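Local coordinates for evasin-3 (Rhipicephalus sanguineus, PDB 6I31), which binds and neutralises host CXC chemokines, taking up CXCL8 one-to-one, disrupting its dimer and blocking its interaction with the receptor CXCR2, at residues E32-E35 / G36-C39. Numbering follows the deposited sequence.
Sequences ECPE and GCFC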
ATOM      1  N   GLU A  32      -9.106 -10.560  -2.723  1.00 51.60           N
ATOM      2  CA  GLU A  32      -9.002  -9.697  -3.893  1.00 50.25           C
ATOM      3  C   GLU A  32      -7.744  -8.840  -4.012  1.00 48.00           C
ATOM      4  O   GLU A  32      -7.459  -8.357  -5.107  1.00 49.18           O
ATOM      5  CB  GLU A  32     -10.218  -8.794  -3.965  1.00 52.04           C
ATOM      6  CG  GLU A  32     -11.145  -9.087  -5.121  1.00 65.52           C
ATOM      7  CD  GLU A  32     -12.093  -7.926  -5.295  1.00 83.08           C
ATOM      8  OE1 GLU A  32     -13.023  -7.790  -4.466  1.00 51.22           O
ATOM      9  OE2 GLU A  32     -11.873  -7.121  -6.228  1.00 87.74           O
ATOM     10  N   CYS A  33      -7.007  -8.614  -2.932  1.00 38.01           N
ATOM     11  CA  CYS A  33      -5.832  -7.764  -3.064  1.00 33.38           C
ATOM     12  C   CYS A  33      -4.608  -8.506  -3.555  1.00 37.17           C
ATOM     13  O   CYS A  33      -4.432  -9.667  -3.187  1.00 36.97           O
ATOM     14  CB  CYS A  33      -5.551  -7.007  -1.772  1.00 31.26           C
ATOM     15  SG  CYS A  33      -6.761  -5.702  -1.432  1.00 33.32           S
ATOM     16  N   PRO A  34      -3.720  -7.845  -4.331  1.00 33.71           N
ATOM     17  CA  PRO A  34      -2.466  -8.511  -4.732  1.00 35.11           C
ATOM     18  C   PRO A  34      -1.650  -8.863  -3.494  1.00 36.07           C
ATOM     19  O   PRO A  34      -1.787  -8.236  -2.451  1.00 32.60           O
ATOM     20  CB  PRO A  34      -1.746  -7.453  -5.575  1.00 36.91           C
ATOM     21  CG  PRO A  34      -2.816  -6.509  -6.010  1.00 40.35           C
ATOM     22  CD  PRO A  34      -3.762  -6.460  -4.838  1.00 35.20           C
ATOM     23  N   GLU A  35      -0.787  -9.864  -3.609  1.00 33.00           N
ATOM     24  CA  GLU A  35       0.045 -10.354  -2.504  1.00 31.73           C
ATOM     25  C   GLU A  35       0.934  -9.201  -2.016  1.00 31.10           C
ATOM     26  O   GLU A  35       1.437  -8.457  -2.835  1.00 31.70           O
ATOM     27  CB  GLU A  35       0.894 -11.540  -3.024  1.00 33.25           C
ATOM     28  CG  GLU A  35       0.042 -12.687  -3.588  1.00 40.56           C
ATOM     29  CD  GLU A  35      -0.366 -12.679  -5.061  1.00 62.34           C
ATOM     30  OE1 GLU A  35      -0.338 -11.610  -5.720  1.00 39.28           O
ATOM     31  OE2 GLU A  35      -0.714 -13.774  -5.561  1.00 68.80           O
ATOM     32  N   GLY A  36       1.075  -9.009  -0.711  1.00 27.66           N
ATOM     33  CA  GLY A  36       1.872  -7.873  -0.219  1.00 26.22           C
ATOM     34  C   GLY A  36       1.070  -6.598  -0.009  1.00 26.16           C
ATOM     35  O   GLY A  36       1.610  -5.575   0.451  1.00 24.81           O
ATOM     36  N   CYS A  37      -0.229  -6.659  -0.375  1.00 22.24           N
ATOM     37  CA  CYS A  37      -1.208  -5.588  -0.174  1.00 23.53           C
ATOM     38  C   CYS A  37      -2.270  -6.043   0.798  1.00 28.63           C
ATOM     39  O   CYS A  37      -2.471  -7.244   0.983  1.00 29.52           O
ATOM     40  CB  CYS A  37      -1.845  -5.169  -1.492  1.00 24.59           C
ATOM     41  SG  CYS A  37      -0.633  -4.683  -2.743  1.00 29.07           S
ATOM     42  N   PHE A  38      -3.017  -5.088   1.338  1.00 22.28           N
ATOM     43  CA  PHE A  38      -4.124  -5.401   2.213  1.00 21.94           C
ATOM     44  C   PHE A  38      -5.373  -4.673   1.759  1.00 25.58           C
ATOM     45  O   PHE A  38      -5.289  -3.574   1.225  1.00 22.50           O
ATOM     46  CB  PHE A  38      -3.796  -5.063   3.683  1.00 22.78           C
ATOM     47  CG  PHE A  38      -3.544  -3.607   4.043  1.00 21.98           C
ATOM     48  CD1 PHE A  38      -2.267  -3.056   3.932  1.00 23.30           C
ATOM     49  CD2 PHE A  38      -4.581  -2.794   4.483  1.00 22.32           C
ATOM     50  CE1 PHE A  38      -2.027  -1.728   4.308  1.00 22.25           C
ATOM     51  CE2 PHE A  38      -4.342  -1.467   4.859  1.00 23.99           C
ATOM     52  CZ  PHE A  38      -3.060  -0.962   4.817  1.00 21.28           C
ATOM     53  N   CYS A  39      -6.536  -5.257   2.042  1.00 24.08           N
ATOM     54  CA  CYS A  39      -7.785  -4.577   1.776  1.00 23.94           C
ATOM     55  C   CYS A  39      -8.121  -3.678   2.973  1.00 25.17           C
ATOM     56  O   CYS A  39      -8.384  -4.192   4.056  1.00 24.49           O
ATOM     57  CB  CYS A  39      -8.906  -5.570   1.505  1.00 26.57           C
ATOM     58  SG  CYS A  39     -10.457  -4.757   1.051  1.00 31.29           S
TER
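C37 and P34 close a tight reversal of the chain: the amide N of C37 donates to the carbonyl O of P34 at 3.0 Å, a moderately bent bond with an N-H...O angle of 142°. The same oxygen lies 3.2 Å from C37 CB. Beside this bond the side chains meet at van der Waals range, P34 CD standing 4.1 Å from C37 CB and P34 CB equally far from C37 SG. One step farther from the bend, C33 CB approaches C37 CB, while C33 SG reaches across to the backbone and side chain of C39, 3.5 Å from C39 N and 3.6 Å from C39 CB. A chi1 of -71° sets C33 SG beside its own backbone N and lays it against C39.

The bend from P34 to C37 is a type II beta turn. P34 suits the entry, where its carbonyl O accepts the closing bond and its ring lies against C37. E35 takes the first corner, with backbone angles normal for an L-residue there, and turns its side chain outward, as befits a charged residue at the surface. Glycine suits the second corner, G36, where phi is +90° and a CB would collide with the E35 carbonyl O.

All three cysteines belong to the knottin scaffold: C37 pairs with C22, tying the end of the turn to strand 17-22; C33 pairs with C50, tying the preceding loop to strand 47-55; C39 pairs with C26, tying strand 38-40 to strand 24-27. F38 shares backbone hydrogen bonds with Y51, which sets strand 38-40 against strand 47-55, and P34 packs on C22 and C50.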